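Local coordinates for protein telomerase reverse transcriptase (Takifugu rubripes, PDB 4LMO) that adds telomeric repeats to chromosome ends by copying a template in the enzyme's RNA component, this chain being its RNA-binding domain, at residues Leu24-Lys29 and Arg81-Cys86; Phe48-Gly51 and Gly57-Arg60; Phe125-Leu130 and Leu147-Val152; Glu225-Gly228 and Ile233-Tyr236. One frame throughout, in Å; residues are numbered along the deposited sequence.

Contact 1. Residues Leu24-Lys29 and Arg81-Cys86; sequences LLNRKK and RQHRRC
The imidazole of His83 takes Leu25 over one face and the amide of Asn26 at its edge. Leu25 CB sits above the ring, 3.5 Å from the His83 centroid. This is a CH-pi contact, shifted toward the NE2 and CD2 rim. Leu25 CD1 follows over the other end of the ring, 3.8 Å from His83 CG. At the edge, His83 NE2 donates to Asn26 OD1 at 2.7 Å. The bond is short but not straight, with an N-H...O angle of 138°. The donor lies above the carbonyl plane of Asn26, and the amide and ring planes are 36° apart. His83 CG is anti to the backbone N (chi1 158°), which sends the ring across from its helix to the 3-10 turn. The other ring nitrogen, ND1, is hydrogen-bonded to Tyr88 OH. Both ring nitrogens are thus tied, which fixes the rotation of the ring. Asn26 ND2 donates to Met20 O and holds the amide that receives NE2. Leu25 also packs on Trp207 and Phe212 of helix 191-220. This largely buried join links the 3-10 turn 24-26, which follows helix 6-15, to the C-terminal end of helix 73-85, with Val133 of helix 119-133 also packing on His83.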
loop_
_atom_site.group_PDB
_atom_site.type_symbol
_atom_site.label_atom_id
_atom_site.label_comp_id
_atom_site.label_asym_id
_atom_site.label_seq_id
_atom_site.Cartn_x
_atom_site.Cartn_y
_atom_site.Cartn_z
ATOM N N LEU A 24 -4.650 5.264 -1.305
ATOM C CA LEU A 24 -5.818 4.529 -1.808
ATOM C C LEU A 24 -6.973 4.346 -0.811
ATOM O O LEU A 24 -8.122 4.663 -1.124
ATOM C CB LEU A 24 -5.388 3.171 -2.384
ATOM C CG LEU A 24 -6.458 2.151 -2.802
ATOM C CD1 LEU A 24 -7.425 2.702 -3.843
ATOM C CD2 LEU A 24 -5.794 0.875 -3.303
ATOM N N LEU A 25 -6.665 3.833 0.377
ATOM C CA LEU A 25 -7.696 3.501 1.361
ATOM C C LEU A 25 -8.296 4.725 2.064
ATOM O O LEU A 25 -9.282 4.604 2.791
ATOM C CB LEU A 25 -7.168 2.484 2.382
ATOM C CG LEU A 25 -6.728 1.094 1.907
ATOM C CD1 LEU A 25 -6.325 0.237 3.098
ATOM C CD2 LEU A 25 -7.817 0.403 1.096
ATOM N N ASN A 26 -7.698 5.894 1.844
ATOM C CA ASN A 26 -8.228 7.151 2.368
ATOM C C ASN A 26 -9.079 7.895 1.343
ATOM O O ASN A 26 -9.659 8.938 1.651
ATOM C CB ASN A 26 -7.095 8.053 2.869
ATOM C CG ASN A 26 -6.503 7.576 4.183
ATOM O OD1 ASN A 26 -7.141 6.843 4.939
ATOM N ND2 ASN A 26 -5.278 7.995 4.463
ATOM N N ARG A 27 -9.146 7.358 0.127
ATOM C CA ARG A 27 -9.947 7.958 -0.935
ATOM C C ARG A 27 -11.427 7.655 -0.752
ATOM O O ARG A 27 -11.800 6.621 -0.192
ATOM C CB ARG A 27 -9.471 7.495 -2.315
ATOM C CG ARG A 27 -8.285 8.283 -2.845
ATOM C CD ARG A 27 -7.598 7.566 -3.994
ATOM N NE ARG A 27 -8.337 7.661 -5.253
ATOM C CZ ARG A 27 -7.984 7.038 -6.376
ATOM N NH1 ARG A 27 -6.900 6.266 -6.406
ATOM N NH2 ARG A 27 -8.717 7.185 -7.473
ATOM N N LYS A 28 -12.262 8.574 -1.221
ATOM C CA LYS A 28 -13.707 8.435 -1.119
ATOM C C LYS A 28 -14.310 7.971 -2.442
ATOM O O LYS A 28 -13.796 8.297 -3.513
ATOM C CB LYS A 28 -14.338 9.758 -0.675
ATOM C CG LYS A 28 -14.001 10.149 0.758
ATOM C CD LYS A 28 -14.818 11.343 1.220
ATOM C CE LYS A 28 -14.782 11.474 2.736
ATOM N NZ LYS A 28 -15.601 12.619 3.219
ATOM N N LYS A 29 -15.387 7.193 -2.356
ATOM C CA LYS A 29 -16.145 6.804 -3.541
ATOM C C LYS A 29 -17.051 7.950 -3.974
ATOM O O LYS A 29 -17.699 8.592 -3.144
ATOM C CB LYS A 29 -16.967 5.535 -3.287
ATOM C CG LYS A 29 -17.878 5.148 -4.446
ATOM C CD LYS A 29 -18.398 3.727 -4.327
ATOM C CE LYS A 29 -19.580 3.481 -5.256
ATOM N NZ LYS A 29 -19.240 3.641 -6.699
ATOM N N ARG A 81 -11.265 -0.993 8.815
ATOM C CA ARG A 81 -11.399 -0.496 10.181
ATOM C C ARG A 81 -10.030 -0.408 10.855
ATOM O O ARG A 81 -9.738 0.558 11.570
ATOM C CB ARG A 81 -12.319 -1.422 10.972
ATOM C CG ARG A 81 -13.239 -0.733 11.966
ATOM C CD ARG A 81 -14.575 -1.463 12.020
ATOM N NE ARG A 81 -14.391 -2.913 12.107
ATOM C CZ ARG A 81 -15.139 -3.816 11.475
ATOM N NH1 ARG A 81 -16.141 -3.437 10.690
ATOM N NH2 ARG A 81 -14.876 -5.107 11.624
ATOM N N GLN A 82 -9.196 -1.417 10.610
ATOM C CA GLN A 82 -7.836 -1.454 11.139
ATOM C C GLN A 82 -6.940 -0.420 10.458
ATOM O O GLN A 82 -6.001 0.090 11.071
ATOM C CB GLN A 82 -7.241 -2.859 11.007
ATOM C CG GLN A 82 -7.875 -3.890 11.931
ATOM C CD GLN A 82 -7.244 -5.268 11.819
ATOM O OE1 GLN A 82 -6.087 -5.410 11.429
ATOM N NE2 GLN A 82 -8.009 -6.295 12.171
ATOM N N HIS A 83 -7.241 -0.115 9.197
ATOM C CA HIS A 83 -6.554 0.946 8.464
ATOM C C HIS A 83 -6.865 2.309 9.021
ATOM O O HIS A 83 -5.978 3.158 9.133
ATOM C CB HIS A 83 -6.903 0.902 6.978
ATOM C CG HIS A 83 -6.673 2.216 6.266
ATOM N ND1 HIS A 83 -5.442 2.724 6.067
ATOM C CD2 HIS A 83 -7.570 3.135 5.726
ATOM C CE1 HIS A 83 -5.544 3.901 5.425
ATOM N NE2 HIS A 83 -6.846 4.153 5.216
ATOM N N ARG A 84 -8.129 2.530 9.372
ATOM C CA ARG A 84 -8.571 3.823 9.892
ATOM C C ARG A 84 -8.090 4.075 11.320
ATOM O O ARG A 84 -8.015 5.223 11.760
ATOM C CB ARG A 84 -10.093 3.961 9.789
ATOM C CG ARG A 84 -10.587 4.068 8.356
ATOM C CD ARG A 84 -12.075 4.366 8.272
ATOM N NE ARG A 84 -12.506 4.412 6.875
ATOM C CZ ARG A 84 -13.246 3.482 6.273
ATOM N NH1 ARG A 84 -13.677 2.417 6.942
ATOM N NH2 ARG A 84 -13.565 3.631 4.996
ATOM N N ARG A 85 -7.756 2.996 12.026
ATOM C CA ARG A 85 -7.225 3.070 13.388
ATOM C C ARG A 85 -5.694 2.991 13.428
ATOM O O ARG A 85 -5.086 3.218 14.476
ATOM C CB ARG A 85 -7.829 1.966 14.263
ATOM C CG ARG A 85 -9.286 2.188 14.646
ATOM C CD ARG A 85 -9.712 1.286 15.798
ATOM N NE ARG A 85 -10.160 -0.036 15.354
ATOM C CZ ARG A 85 -9.394 -1.127 15.312
ATOM N NH1 ARG A 85 -8.118 -1.079 15.683
ATOM N NH2 ARG A 85 -9.908 -2.276 14.894
ATOM N N CYS A 86 -5.083 2.671 12.288
ATOM C CA CYS A 86 -3.629 2.526 12.187
ATOM C C CYS A 86 -2.905 3.860 12.400
ATOM O O CYS A 86 -3.262 4.865 11.782
ATOM C CB CYS A 86 -3.248 1.923 10.835
ATOM S SG CYS A 86 -1.524 1.397 10.707
#

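Contact 2. Residues Phe48-Gly51 and Gly57-Arg60; sequences FFEG and GLER
Glu50 reaches the backbone of Arg60 with its carboxylate. Arg60 N donates to Glu50 OE2 at 2.6 Å, with an N-H...O angle of 145°. The amide meets the anti side of OE2, 18° out of the carboxylate plane. Glu50 is bent at chi2 (89°), and the bend turns the carboxylate back along the Arg60 chain. There the aliphatic part of Arg60 packs on it, with Arg60 CG 3.3 Å from Glu50 OE2. The two charged groups do not pair: Arg60 NE is 5.8 Å from Glu50 OE2. Glu50 CG also lies 3.2 Å from Leu58 O. Leu58 CD2 comes to 3.8 Å from Glu50 O, and Arg60 CD lies 4.0 Å from Phe49 O. In the next shell, Arg45 NH1 forms a salt bridge with Glu50 OE2. This oxygen therefore serves both a backbone amide and a guanidinium, and the charge of Arg45 would favour the ionised acid. Arg45 also makes a cation-pi contact with Phe49, whose ring meets Phe69 edge to face. The pair closes a surface loop between helices 40-48 and 67-70. Phe48, at the end of helix 40-48, packs inward on Ile200 and Phe204 of helix 191-220.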
loop_
_atom_site.group_PDB
_atom_site.type_symbol
_atom_site.label_atom_id
_atom_site.label_comp_id
_atom_site.label_asym_id
_atom_site.label_seq_id
_atom_site.Cartn_x
_atom_site.Cartn_y
_atom_site.Cartn_z
ATOM N N PHE A 48 -11.065 -7.094 -6.613
ATOM C CA PHE A 48 -11.423 -8.267 -7.421
ATOM C C PHE A 48 -12.249 -8.016 -8.678
ATOM O O PHE A 48 -12.271 -8.866 -9.571
ATOM C CB PHE A 48 -12.138 -9.316 -6.561
ATOM C CG PHE A 48 -11.339 -9.783 -5.382
ATOM C CD1 PHE A 48 -10.204 -10.574 -5.557
ATOM C CD2 PHE A 48 -11.727 -9.446 -4.091
ATOM C CE1 PHE A 48 -9.464 -11.006 -4.466
ATOM C CE2 PHE A 48 -10.991 -9.880 -2.996
ATOM C CZ PHE A 48 -9.860 -10.661 -3.185
ATOM N N PHE A 49 -12.927 -6.871 -8.751
ATOM C CA PHE A 49 -13.887 -6.622 -9.830
ATOM C C PHE A 49 -13.496 -5.452 -10.740
ATOM O O PHE A 49 -12.717 -5.638 -11.681
ATOM C CB PHE A 49 -15.310 -6.479 -9.267
ATOM C CG PHE A 49 -15.829 -7.733 -8.603
ATOM C CD1 PHE A 49 -16.546 -8.679 -9.333
ATOM C CD2 PHE A 49 -15.591 -7.973 -7.251
ATOM C CE1 PHE A 49 -17.019 -9.835 -8.727
ATOM C CE2 PHE A 49 -16.061 -9.130 -6.640
ATOM C CZ PHE A 49 -16.776 -10.063 -7.380
ATOM N N GLU A 50 -14.020 -4.258 -10.465
ATOM C CA GLU A 50 -13.788 -3.093 -11.326
ATOM C C GLU A 50 -12.364 -2.537 -11.289
ATOM O O GLU A 50 -11.884 -1.996 -12.287
ATOM C CB GLU A 50 -14.780 -1.967 -11.014
ATOM C CG GLU A 50 -16.163 -2.160 -11.617
ATOM C CD GLU A 50 -17.102 -2.942 -10.718
ATOM O OE1 GLU A 50 -16.647 -3.462 -9.680
ATOM O OE2 GLU A 50 -18.302 -3.040 -11.048
ATOM N N GLY A 51 -11.697 -2.671 -10.146
ATOM C CA GLY A 51 -10.400 -2.035 -9.938
ATOM C C GLY A 51 -10.562 -0.699 -9.238
ATOM O O GLY A 51 -11.632 -0.406 -8.704
ATOM N N GLY A 57 -16.852 5.624 -10.390
ATOM C CA GLY A 57 -18.146 5.281 -10.967
ATOM C C GLY A 57 -18.158 4.116 -11.939
ATOM O O GLY A 57 -19.200 3.802 -12.502
ATOM N N LEU A 58 -17.010 3.471 -12.142
ATOM C CA LEU A 58 -16.931 2.344 -13.071
ATOM C C LEU A 58 -17.727 1.153 -12.551
ATOM O O LEU A 58 -17.562 0.735 -11.402
ATOM C CB LEU A 58 -15.478 1.950 -13.349
ATOM C CG LEU A 58 -15.213 0.925 -14.461
ATOM C CD1 LEU A 58 -15.601 1.455 -15.836
ATOM C CD2 LEU A 58 -13.750 0.510 -14.445
ATOM N N GLU A 59 -18.600 0.624 -13.401
ATOM C CA GLU A 59 -19.481 -0.472 -13.013
ATOM C C GLU A 59 -19.379 -1.656 -13.963
ATOM O O GLU A 59 -19.299 -1.491 -15.182
ATOM C CB GLU A 59 -20.933 0.007 -12.909
ATOM C CG GLU A 59 -21.200 0.900 -11.705
ATOM C CD GLU A 59 -22.631 1.405 -11.636
ATOM O OE1 GLU A 59 -23.191 1.803 -12.685
ATOM O OE2 GLU A 59 -23.196 1.419 -10.522
ATOM N N ARG A 60 -19.370 -2.851 -13.386
ATOM C CA ARG A 60 -19.420 -4.084 -14.159
ATOM C C ARG A 60 -20.345 -5.100 -13.492
ATOM O O ARG A 60 -20.521 -5.091 -12.270
ATOM C CB ARG A 60 -18.014 -4.655 -14.384
ATOM C CG ARG A 60 -17.395 -5.392 -13.201
ATOM C CD ARG A 60 -16.138 -6.138 -13.621
ATOM N NE ARG A 60 -16.391 -6.986 -14.783
ATOM C CZ ARG A 60 -15.472 -7.703 -15.421
ATOM N NH1 ARG A 60 -14.206 -7.693 -15.019
ATOM N NH2 ARG A 60 -15.825 -8.437 -16.467
#

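Contact 3. Residues Phe125-Leu130 and Leu147-Val152; sequences FVRECL and LYFARV
Val126 meets Val152 where two helices pack nearly antiparallel in the largely helical core of the telomerase RNA-binding domain. Helices 119-133 and 142-158 follow each other in the chain with the short helix 136-139 between them. Their segments run at 150°, and the axes come within 10.9 Å. That is a wide spacing, filled by large side chains. Val126 CG1 touches Val152 CG1 at 3.8 Å. Val126 also packs on Val213 of helix 191-220, which brings this end of the interface against the long helix. Arg127 comes next. Its CG is anti to the backbone N (chi1 -166°), which lays the aliphatic part of the chain against the Phe149 ring. Arg127 CG is 3.6 Å from Phe149 CD2. The guanidinium plane is only 8° from that of the ring, but it is the methylenes that touch. The polar end turns off at chi3 toward Glu128 on its own helix; that salt bridge is modelled very short, and its detail is doubtful. One turn on from Val126, Leu130 slides past Phe149 in the opposite direction. Its CB and CD1 meet the CE1 side of the ring, away from the CD2 side that Arg127 CG touches. Phe149 also packs on Tyr123 and Leu131 of helix 119-133, and Val152 shares Tyr123 with it. Tyr148, beside Phe149, turns to helix 191-220, where its OH is hydrogen-bonded to Leu205 O. The contact between the two segments is made by carbon atoms. Its tightest point on Leu130 is CD1, which lies 3.7 Å from Phe149 CE1.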
loop_
_atom_site.group_PDB
_atom_site.type_symbol
_atom_site.label_atom_id
_atom_site.label_comp_id
_atom_site.label_asym_id
_atom_site.label_seq_id
_atom_site.Cartn_x
_atom_site.Cartn_y
_atom_site.Cartn_z
ATOM N N PHE A 125 8.788 -0.378 8.238
ATOM C CA PHE A 125 7.556 0.410 8.237
ATOM C C PHE A 125 6.417 -0.307 7.513
ATOM O O PHE A 125 5.326 -0.459 8.060
ATOM C CB PHE A 125 7.785 1.790 7.612
ATOM C CG PHE A 125 6.514 2.497 7.222
ATOM C CD1 PHE A 125 5.634 2.969 8.196
ATOM C CD2 PHE A 125 6.188 2.680 5.881
ATOM C CE1 PHE A 125 4.460 3.611 7.836
ATOM C CE2 PHE A 125 5.017 3.325 5.517
ATOM C CZ PHE A 125 4.154 3.795 6.496
ATOM N N VAL A 126 6.681 -0.739 6.283
ATOM C CA VAL A 126 5.689 -1.444 5.473
ATOM C C VAL A 126 5.275 -2.769 6.122
ATOM O O VAL A 126 4.107 -3.164 6.052
ATOM C CB VAL A 126 6.191 -1.630 4.019
ATOM C CG1 VAL A 126 5.706 -2.938 3.408
ATOM C CG2 VAL A 126 5.778 -0.439 3.166
ATOM N N ARG A 127 6.235 -3.429 6.772
ATOM C CA ARG A 127 5.987 -4.684 7.481
ATOM C C ARG A 127 5.041 -4.482 8.659
ATOM O O ARG A 127 4.116 -5.273 8.856
ATOM C CB ARG A 127 7.301 -5.295 7.974
ATOM C CG ARG A 127 7.184 -6.745 8.415
ATOM C CD ARG A 127 8.350 -7.157 9.295
ATOM N NE ARG A 127 8.253 -6.580 10.635
ATOM C CZ ARG A 127 9.233 -6.594 11.536
ATOM N NH1 ARG A 127 10.405 -7.153 11.254
ATOM N NH2 ARG A 127 9.041 -6.043 12.725
ATOM N N GLU A 128 5.282 -3.425 9.436
ATOM C CA GLU A 128 4.439 -3.096 10.587
ATOM C C GLU A 128 3.031 -2.694 10.160
ATOM O O GLU A 128 2.058 -2.985 10.859
ATOM C CB GLU A 128 5.070 -1.989 11.442
ATOM C CG GLU A 128 6.347 -2.388 12.178
ATOM C CD GLU A 128 6.203 -3.664 12.989
ATOM O OE1 GLU A 128 5.183 -3.832 13.690
ATOM O OE2 GLU A 128 7.119 -4.507 12.929
ATOM N N CYS A 129 2.935 -2.022 9.014
ATOM C CA CYS A 129 1.649 -1.662 8.428
ATOM C C CYS A 129 0.841 -2.900 8.036
ATOM O O CYS A 129 -0.361 -2.962 8.295
ATOM C CB CYS A 129 1.843 -0.747 7.220
ATOM S SG CYS A 129 2.398 0.919 7.641
ATOM N N LEU A 130 1.506 -3.880 7.422
ATOM C CA LEU A 130 0.859 -5.141 7.043
ATOM C C LEU A 130 0.303 -5.887 8.256
ATOM O O LEU A 130 -0.791 -6.451 8.194
ATOM C CB LEU A 130 1.821 -6.042 6.260
ATOM C CG LEU A 130 2.176 -5.631 4.827
ATOM C CD1 LEU A 130 3.473 -6.287 4.389
ATOM C CD2 LEU A 130 1.048 -5.951 3.853
ATOM N N LEU A 147 6.266 -16.080 4.065
ATOM C CA LEU A 147 6.718 -16.138 2.673
ATOM C C LEU A 147 6.480 -14.814 1.954
ATOM O O LEU A 147 7.327 -14.358 1.177
ATOM C CB LEU A 147 6.020 -17.264 1.904
ATOM C CG LEU A 147 6.788 -18.569 1.691
ATOM C CD1 LEU A 147 5.931 -19.548 0.907
ATOM C CD2 LEU A 147 8.109 -18.330 0.971
ATOM N N TYR A 148 5.329 -14.207 2.224
ATOM C CA TYR A 148 4.956 -12.960 1.579
ATOM C C TYR A 148 5.795 -11.793 2.092
ATOM O O TYR A 148 6.195 -10.928 1.313
ATOM C CB TYR A 148 3.464 -12.679 1.756
ATOM C CG TYR A 148 2.967 -11.567 0.867
ATOM C CD1 TYR A 148 2.602 -11.817 -0.457
ATOM C CD2 TYR A 148 2.877 -10.258 1.342
ATOM C CE1 TYR A 148 2.152 -10.796 -1.279
ATOM C CE2 TYR A 148 2.427 -9.230 0.527
ATOM C CZ TYR A 148 2.068 -9.505 -0.779
ATOM O OH TYR A 148 1.626 -8.486 -1.586
ATOM N N PHE A 149 6.063 -11.781 3.397
ATOM C CA PHE A 149 6.907 -10.754 4.011
ATOM C C PHE A 149 8.319 -10.792 3.426
ATOM O O PHE A 149 8.946 -9.748 3.231
ATOM C CB PHE A 149 6.945 -10.931 5.533
ATOM C CG PHE A 149 5.767 -10.326 6.259
ATOM C CD1 PHE A 149 4.564 -10.067 5.600
ATOM C CD2 PHE A 149 5.854 -10.037 7.617
ATOM C CE1 PHE A 149 3.485 -9.518 6.278
ATOM C CE2 PHE A 149 4.778 -9.489 8.297
ATOM C CZ PHE A 149 3.592 -9.231 7.628
ATOM N N ALA A 150 8.801 -12.001 3.137
ATOM C CA ALA A 150 10.100 -12.193 2.491
ATOM C C ALA A 150 10.089 -11.699 1.047
ATOM O O ALA A 150 11.104 -11.217 0.546
ATOM C CB ALA A 150 10.512 -13.656 2.551
ATOM N N ARG A 151 8.937 -11.824 0.387
ATOM C CA ARG A 151 8.775 -11.367 -0.995
ATOM C C ARG A 151 8.792 -9.848 -1.077
ATOM O O ARG A 151 9.335 -9.278 -2.019
ATOM C CB ARG A 151 7.478 -11.908 -1.606
ATOM C CG ARG A 151 7.402 -13.425 -1.673
ATOM C CD ARG A 151 8.262 -13.991 -2.788
ATOM N NE ARG A 151 8.749 -15.338 -2.495
ATOM C CZ ARG A 151 8.009 -16.445 -2.518
ATOM N NH1 ARG A 151 6.711 -16.397 -2.800
ATOM N NH2 ARG A 151 8.574 -17.614 -2.247
ATOM N N VAL A 152 8.189 -9.206 -0.080
ATOM C CA VAL A 152 8.186 -7.752 0.031
ATOM C C VAL A 152 9.603 -7.235 0.320
ATOM O O VAL A 152 10.046 -6.259 -0.291
ATOM C CB VAL A 152 7.171 -7.279 1.098
ATOM C CG1 VAL A 152 7.268 -5.778 1.333
ATOM C CG2 VAL A 152 5.757 -7.658 0.675
#

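Contact 4. Residues Glu225-Gly228 and Ile233-Tyr236; sequences ESMG and IRFY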
loop_
_atom_site.group_PDB
_atom_site.type_symbol
_atom_site.label_atom_id
_atom_site.label_comp_id
_atom_site.label_asym_id
_atom_site.label_seq_id
_atom_site.Cartn_x
_atom_site.Cartn_y
_atom_site.Cartn_z
ATOM N N GLU A 225 17.196 9.590 -7.558
ATOM C CA GLU A 225 18.311 8.801 -8.098
ATOM C C GLU A 225 19.685 9.450 -7.932
ATOM O O GLU A 225 20.668 8.983 -8.510
ATOM C CB GLU A 225 18.068 8.475 -9.578
ATOM C CG GLU A 225 17.920 9.697 -10.475
ATOM C CD GLU A 225 17.617 9.351 -11.922
ATOM O OE1 GLU A 225 17.448 8.153 -12.246
ATOM O OE2 GLU A 225 17.542 10.289 -12.744
ATOM N N SER A 226 19.751 10.518 -7.144
ATOM C CA SER A 226 21.002 11.245 -6.940
ATOM C C SER A 226 21.858 10.569 -5.839
ATOM O O SER A 226 21.856 9.340 -5.754
ATOM C CB SER A 226 20.700 12.720 -6.675
ATOM O OG SER A 226 19.865 13.267 -7.679
ATOM N N MET A 227 22.590 11.311 -5.002
ATOM C CA MET A 227 22.626 12.776 -4.959
ATOM C C MET A 227 23.893 13.398 -5.583
ATOM O O MET A 227 23.775 14.254 -6.462
ATOM C CB MET A 227 22.412 13.279 -3.522
ATOM C CG MET A 227 20.997 13.111 -2.981
ATOM S SD MET A 227 20.049 14.647 -2.927
ATOM C CE MET A 227 19.084 14.565 -4.431
ATOM N N GLY A 228 25.093 12.992 -5.156
ATOM C CA GLY A 228 25.310 11.960 -4.140
ATOM C C GLY A 228 25.745 10.641 -4.749
ATOM O O GLY A 228 25.501 9.577 -4.176
ATOM N N ILE A 233 19.555 4.593 -5.268
ATOM C CA ILE A 233 18.217 5.111 -4.985
ATOM C C ILE A 233 18.087 5.443 -3.499
ATOM O O ILE A 233 18.300 4.581 -2.644
ATOM C CB ILE A 233 17.110 4.114 -5.412
ATOM C CG1 ILE A 233 17.219 3.775 -6.906
ATOM C CG2 ILE A 233 15.720 4.645 -5.073
ATOM C CD1 ILE A 233 17.173 4.972 -7.842
ATOM N N ARG A 234 17.745 6.697 -3.209
ATOM C CA ARG A 234 17.524 7.155 -1.838
ATOM C C ARG A 234 16.045 7.445 -1.580
ATOM O O ARG A 234 15.405 8.156 -2.355
ATOM C CB ARG A 234 18.354 8.410 -1.547
ATOM C CG ARG A 234 19.847 8.165 -1.385
ATOM C CD ARG A 234 20.581 9.464 -1.092
ATOM N NE ARG A 234 21.999 9.251 -0.799
ATOM C CZ ARG A 234 22.851 10.213 -0.448
ATOM N NH1 ARG A 234 22.443 11.470 -0.333
ATOM N NH2 ARG A 234 24.120 9.915 -0.204
ATOM N N PHE A 235 15.514 6.893 -0.491
ATOM C CA PHE A 235 14.148 7.174 -0.053
ATOM C C PHE A 235 14.141 8.232 1.044
ATOM O O PHE A 235 14.677 8.003 2.126
ATOM C CB PHE A 235 13.481 5.915 0.505
ATOM C CG PHE A 235 13.230 4.846 -0.513
ATOM C CD1 PHE A 235 14.108 3.778 -0.644
ATOM C CD2 PHE A 235 12.100 4.889 -1.324
ATOM C CE1 PHE A 235 13.874 2.777 -1.574
ATOM C CE2 PHE A 235 11.861 3.894 -2.257
ATOM C CZ PHE A 235 12.749 2.836 -2.382
ATOM N N TYR A 236 13.529 9.380 0.771
ATOM C CA TYR A 236 13.331 10.394 1.801
ATOM C C TYR A 236 11.889 10.376 2.289
ATOM O O TYR A 236 10.964 10.333 1.479
ATOM C CB TYR A 236 13.665 11.791 1.268
ATOM C CG TYR A 236 15.138 12.060 1.057
ATOM C CD1 TYR A 236 15.912 12.649 2.057
ATOM C CD2 TYR A 236 15.756 11.737 -0.151
ATOM C CE1 TYR A 236 17.263 12.900 1.860
ATOM C CE2 TYR A 236 17.104 11.982 -0.355
ATOM C CZ TYR A 236 17.851 12.564 0.650
ATOM O OH TYR A 236 19.189 12.805 0.438
#
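Met227 folds its side chain against Arg234 and Tyr236 on the strand that follows the turn. Its CG lies beside the backbone N and anti to the carbonyl carbon (chi1 -71°). The chain then bends at chi2 and again at chi3, both away from the usual staggered values. The chi2 bend places Met227 SD 3.9 Å from Tyr236 OH; the chi3 bend sets CE. Met227 CG is equally far from that hydroxyl, and both are van der Waals contacts. The polar need of Tyr236 OH is met by a hydrogen bond to Leu113 O. Arg234 is extended from CG to NE (chi2 -180°, chi3 174°), and its chain crosses Met227 obliquely. Arg234 NH1 is 3.4 Å from Met227 CG and 3.7 Å from Met227 CB. Gly228 O stands over one face of the guanidinium at 4.2 Å from Arg234 NH2, but Gly228 is poorly ordered. At the other end, Ile233 CB points away while its CD1 swings back to Glu225. Ile233 CD1 is 4.0 Å from Glu225 CB. The peptide bonds before Met227 and Gly228 are modelled as cis, and this local geometry is uncertain. The contact lies at the surface, in the connection of a beta hairpin. Strands 221-224 and 234-237 pair antiparallel, with backbone hydrogen bonds between Arg234 and Thr224 and between Tyr236 and Tyr222. The hairpin follows helix 191-220 and leads into helix 238-251.

How the contacts relate
Contacts 1 and 3 are buried, and contacts 2 and 4 lie at the surface. Helix 191-220 borders the first three: it is touched by Leu25, Phe48 and Val126. Helix 119-133 carries half of contact 3 and also packs on His83 of contact 1. The chemistry follows the place. Contact 3 is apolar across two helices, whereas contact 1 adds a side-chain hydrogen bond from a buried histidine. Contact 2 uses a carboxylate on a backbone amide, and contact 4 relies on van der Waals packing. Contact 2 is nested in the loop closed by contact 1. Contacts 2 and 4 lie on opposite sides of the chain's centre, their centres about 37 Å apart.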